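PDB 6C87: Rab GDP dissociation inhibitor alpha from Naegleria fowleri, which probably binds prenylated Rab GTPases in their GDP-bound state, slowing nucleotide release and keeping them soluble in the cytosol for recycling between membranes. Local coordinates for residues Phe60-Gly65 with Phe391-Asp396; Asp175-Ile180 with Val210-Val215. All blocks are in the same frame, centred on the assembly; numbering follows the deposited sequence.

The two contacts share no helix or strand, lie on opposite sides of the chain's centre, and have centres about 42 Å apart. Contact 1 sets a helix against a strand of the mixed sheet; contact 2 joins the starts of two helices. Both are partly buried. Contact 1, however, includes two exposed residues, Lys62 and Arg64, while none of the touching residues of contact 2 is exposed. The chemistry follows the elements joined. Aromatic side chains pack together in contact 1, with a water, weakly held at Arg64, linking to the strand backbone, whereas in contact 2 one direct backbone hydrogen bond serves a helix start beside a small aliphatic patch.

Contact 1: residues Phe60-Gly65 with Phe391-Asp396; sequences FEKFRG and FVYILD
Phe63 lies against Phe391 and Tyr393, and with Phe60 these residues make an aromatic cluster where helix 56-64 packs on strand 389-400 of the mixed sheet of this GDP dissociation inhibitor. The short helix and strand axes approach to 9.2 Å and cross at 76°. Phe63 can be followed outward. Its CB lies 3.6 Å from Phe391 CD1. CG, anti to the carbonyl carbon and beside the backbone N (chi1 -67°), sits next to Phe391 CB, and that methylene covers the ring centre as a CH-pi contact of 4.1 Å to the centroid. Lys62 CG lies over the opposite face, offset toward the rim, so the ring is sandwiched between aliphatic carbons. Farther out, CE1 passes beside the backbone O of Val392, and CZ ends 3.6 Å from Tyr393 CD1. Tyr393 meets this ring at its edge, while its OH is hydrogen-bonded to the backbone O of Glu50.

Phe60 extends the cluster from one turn earlier. The edge of Phe391 points at the Phe60 face in an offset edge-to-face pair with planes 80° apart; the nearest atoms are Phe391 CZ and Phe60 CE1, at 3.9 Å. Pro70, Pro71 and Leu74 also touch Phe60. On the solvent-facing margin, Lys62 brings CE to 3.7 Å from Tyr393 CE1.

Phe391 CE1 lies over one face of the Arg64 guanidinium, toward its rim, the two planes being tilted against each other. Arg64 NH2 forms a salt bridge with Glu389 OE1 and a hydrogen bond to Lys390 O, two anchors that hold the group beside the ring. A water completes the join: it accepts from Val392 N at 3.0 Å and, weakly, from Arg64 NH1 at 3.1 Å.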
# COMPACT_ATOMS: atom_id res chain seq x y z
N PHE A 60 38.54 26.30 16.35
CA PHE A 60 39.27 27.56 16.50
C PHE A 60 39.78 28.08 15.16
O PHE A 60 39.79 29.30 14.94
CB PHE A 60 40.42 27.39 17.49
CG PHE A 60 40.03 27.72 18.91
CD1 PHE A 60 39.20 26.87 19.63
CD2 PHE A 60 40.47 28.89 19.51
CE1 PHE A 60 38.83 27.18 20.93
CE2 PHE A 60 40.11 29.20 20.81
CZ PHE A 60 39.29 28.35 21.52
N GLU A 61 40.23 27.20 14.26
CA GLU A 61 40.61 27.69 12.93
C GLU A 61 39.41 28.27 12.21
O GLU A 61 39.48 29.36 11.63
CB GLU A 61 41.26 26.57 12.11
N LYS A 62 38.26 27.59 12.29
CA LYS A 62 37.08 28.05 11.55
C LYS A 62 36.52 29.35 12.12
O LYS A 62 36.15 30.25 11.36
CB LYS A 62 36.01 26.95 11.55
CG LYS A 62 34.70 27.32 10.86
CD LYS A 62 33.76 26.13 10.76
CE LYS A 62 32.48 26.48 10.01
NZ LYS A 62 32.70 26.70 8.55
N PHE A 63 36.45 29.48 13.45
CA PHE A 63 35.74 30.59 14.06
C PHE A 63 36.63 31.68 14.64
O PHE A 63 36.12 32.73 15.03
CB PHE A 63 34.80 30.08 15.15
CG PHE A 63 33.67 29.26 14.62
CD1 PHE A 63 32.55 29.88 14.08
CD2 PHE A 63 33.74 27.87 14.62
CE1 PHE A 63 31.50 29.13 13.57
CE2 PHE A 63 32.70 27.11 14.11
CZ PHE A 63 31.57 27.75 13.58
N ARG A 64 37.95 31.45 14.73
CA ARG A 64 38.80 32.45 15.36
C ARG A 64 39.96 32.90 14.47
O ARG A 64 40.44 34.03 14.62
CB ARG A 64 39.34 31.93 16.69
CG ARG A 64 38.25 31.55 17.67
CD ARG A 64 37.62 32.78 18.33
NE ARG A 64 37.07 32.43 19.63
CZ ARG A 64 35.78 32.19 19.83
NH1 ARG A 64 34.94 32.28 18.81
NH2 ARG A 64 35.34 31.86 21.03
N GLY A 65 40.41 32.05 13.56
CA GLY A 65 41.52 32.40 12.69
C GLY A 65 42.50 31.26 12.48
O GLY A 65 42.53 30.27 13.21
N PHE A 391 30.78 29.88 20.08
CA PHE A 391 31.02 30.06 18.65
C PHE A 391 29.71 30.38 17.95
O PHE A 391 28.74 29.62 18.06
CB PHE A 391 31.62 28.81 18.01
CG PHE A 391 32.81 28.28 18.73
CD1 PHE A 391 34.08 28.80 18.47
CD2 PHE A 391 32.68 27.25 19.65
CE1 PHE A 391 35.20 28.30 19.11
CE2 PHE A 391 33.80 26.74 20.31
CZ PHE A 391 35.07 27.27 20.03
N VAL A 392 29.69 31.49 17.21
CA VAL A 392 28.50 31.90 16.47
C VAL A 392 28.58 31.36 15.05
O VAL A 392 29.50 31.70 14.29
CB VAL A 392 28.34 33.43 16.47
CG1 VAL A 392 27.14 33.82 15.63
CG2 VAL A 392 28.16 33.94 17.88
N TYR A 393 27.60 30.55 14.68
CA TYR A 393 27.58 29.85 13.39
C TYR A 393 26.26 30.17 12.69
O TYR A 393 25.22 29.58 12.99
CB TYR A 393 27.76 28.35 13.61
CG TYR A 393 27.91 27.53 12.34
CD1 TYR A 393 28.74 27.96 11.31
CD2 TYR A 393 27.24 26.33 12.19
CE1 TYR A 393 28.88 27.21 10.15
CE2 TYR A 393 27.38 25.57 11.05
CZ TYR A 393 28.20 26.01 10.03
OH TYR A 393 28.33 25.25 8.89
N ILE A 394 26.30 31.11 11.75
CA ILE A 394 25.13 31.56 11.01
C ILE A 394 25.21 31.03 9.58
O ILE A 394 26.25 31.15 8.93
CB ILE A 394 25.01 33.09 11.04
CG1 ILE A 394 25.03 33.58 12.49
CG2 ILE A 394 23.75 33.54 10.32
CD1 ILE A 394 25.18 35.07 12.63
N LEU A 395 24.11 30.46 9.10
CA LEU A 395 24.05 29.85 7.78
C LEU A 395 22.82 30.31 7.03
O LEU A 395 21.74 30.47 7.61
CB LEU A 395 24.03 28.33 7.87
CG LEU A 395 25.28 27.61 8.37
CD1 LEU A 395 25.00 26.12 8.51
CD2 LEU A 395 26.46 27.87 7.43
N ASP A 396 22.97 30.49 5.72
CA ASP A 396 21.83 30.70 4.84
C ASP A 396 21.18 29.36 4.52
O ASP A 396 21.87 28.34 4.37
CB ASP A 396 22.29 31.39 3.55
CG ASP A 396 22.78 32.81 3.78
OD1 ASP A 396 22.10 33.59 4.49
OD2 ASP A 396 23.85 33.16 3.26
O HOH W 1 32.27 32.94 17.36

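Contact 2: residues Asp175-Ile180 with Val210-Val215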
# COMPACT_ATOMS: atom_id res chain seq x y z
N ASP A 175 -11.90 15.11 12.68
CA ASP A 175 -11.79 16.38 13.40
C ASP A 175 -10.33 16.76 13.61
O ASP A 175 -9.45 15.90 13.73
CB ASP A 175 -12.51 16.31 14.75
CG ASP A 175 -14.01 16.19 14.61
OD1 ASP A 175 -14.56 16.67 13.59
OD2 ASP A 175 -14.65 15.63 15.52
N THR A 176 -10.08 18.07 13.68
CA THR A 176 -8.75 18.60 13.93
C THR A 176 -8.54 18.91 15.41
O THR A 176 -9.46 18.88 16.22
CB THR A 176 -8.50 19.85 13.08
OG1 THR A 176 -9.50 20.83 13.36
CG2 THR A 176 -8.51 19.52 11.60
N MET A 177 -7.28 19.22 15.74
CA MET A 177 -6.91 19.41 17.14
C MET A 177 -7.48 20.69 17.73
O MET A 177 -7.69 20.76 18.95
CB MET A 177 -5.39 19.38 17.29
CG MET A 177 -4.89 18.09 17.87
SD MET A 177 -5.72 17.76 19.43
CE MET A 177 -4.90 16.25 19.92
N ASP A 178 -7.72 21.71 16.90
CA ASP A 178 -8.22 22.98 17.43
C ASP A 178 -9.57 22.81 18.12
O ASP A 178 -9.83 23.45 19.14
CB ASP A 178 -8.32 24.02 16.31
CG ASP A 178 -9.26 23.59 15.18
OD1 ASP A 178 -9.55 22.38 15.06
OD2 ASP A 178 -9.72 24.47 14.42
N LYS A 179 -10.43 21.94 17.57
CA LYS A 179 -11.73 21.70 18.20
C LYS A 179 -11.59 20.99 19.54
O LYS A 179 -12.36 21.25 20.47
CB LYS A 179 -12.63 20.90 17.25
N ILE A 180 -10.61 20.09 19.66
CA ILE A 180 -10.39 19.39 20.92
C ILE A 180 -9.77 20.32 21.96
O ILE A 180 -10.16 20.30 23.14
CB ILE A 180 -9.52 18.15 20.69
CG1 ILE A 180 -10.14 17.27 19.60
CG2 ILE A 180 -9.35 17.37 21.98
CD1 ILE A 180 -9.48 15.93 19.46
N VAL A 210 -4.39 19.20 10.19
CA VAL A 210 -4.09 17.78 10.36
C VAL A 210 -5.11 17.17 11.31
O VAL A 210 -5.47 17.79 12.32
CB VAL A 210 -2.65 17.59 10.89
CG1 VAL A 210 -2.37 16.15 11.27
CG2 VAL A 210 -1.63 18.06 9.87
N PRO A 211 -5.59 15.95 11.04
CA PRO A 211 -6.55 15.32 11.96
C PRO A 211 -5.92 15.01 13.31
O PRO A 211 -4.72 14.73 13.41
CB PRO A 211 -6.97 14.04 11.22
CG PRO A 211 -5.89 13.79 10.22
CD PRO A 211 -5.38 15.14 9.82
N ALA A 212 -6.75 15.10 14.35
CA ALA A 212 -6.27 14.84 15.70
C ALA A 212 -5.68 13.45 15.85
O ALA A 212 -4.78 13.25 16.68
CB ALA A 212 -7.41 15.04 16.70
N LEU A 213 -6.15 12.48 15.07
CA LEU A 213 -5.63 11.11 15.17
C LEU A 213 -4.15 11.05 14.80
O LEU A 213 -3.41 10.23 15.35
CB LEU A 213 -6.45 10.18 14.28
CG LEU A 213 -6.24 8.67 14.40
CD1 LEU A 213 -6.51 8.20 15.82
CD2 LEU A 213 -7.12 7.91 13.41
N GLU A 214 -3.71 11.89 13.87
CA GLU A 214 -2.29 11.97 13.56
C GLU A 214 -1.51 12.59 14.71
O GLU A 214 -0.39 12.17 15.00
CB GLU A 214 -2.09 12.77 12.27
CG GLU A 214 -1.17 12.09 11.29
CD GLU A 214 -0.90 12.95 10.09
OE1 GLU A 214 -0.01 13.83 10.18
OE2 GLU A 214 -1.58 12.77 9.06
N VAL A 215 -2.09 13.61 15.34
CA VAL A 215 -1.46 14.23 16.51
C VAL A 215 -1.33 13.23 17.64
O VAL A 215 -0.29 13.15 18.31
CB VAL A 215 -2.28 15.47 16.95
CG1 VAL A 215 -1.66 16.11 18.19
CG2 VAL A 215 -2.38 16.48 15.80
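The backbone O of Asp175 accepts a nearly straight hydrogen bond from Ala212 N, 2.9 Å long with an N-H...O angle of 173°. The donor lies in the carbonyl plane, with a C=O...N angle of 152°. Pro211 CA adds a CA-H...O contact to the same oxygen at 3.4 Å, so two neighbouring groups converge on one acceptor. Pro211 occupies the N-cap position of helix 212-229, and Ala212 offers the first amide of that helix. An amide there has no carbonyl of an earlier helical turn to bond to; here the carbonyl of Asp175 supplies the acceptor. The carboxylate of Asp175 turns to a different task, its OD2 accepting from Asp171 N.

Beside this bond, Thr176 CG2 lies 3.6 Å from the backbone O of Val210, just after helix 206-209. Aliphatic packing takes over from Met177 onward. Met177 crosses Val215 at a slant, its CG 3.6 Å from Val215 CG2 and its CE 3.7 Å from Val215 CG1. The bend at chi2 (-54°) turns SD out of an extended course, and the trans bond beyond it leaves the methyl against the same valine. Ile180, one turn along the helix, brings CD1 to 3.6 Å from Ala212 CB. The small alanine side chain thus meets Ile180 and Met177 as well as lying near the Asp175 carbonyl. From helix 143-157, Leu156 touches Met177, and Leu152 and Tyr155 touch Ile180, while Tyr206 touches both Met177 and Val215, which places the patch among several helices.

Such a junction, with a backbone carbonyl from the lead-in to one helix bonded to the first amide of another helix, later in the chain, joins neighbouring helices of what is probably the helical domain of the GDP dissociation inhibitor fold.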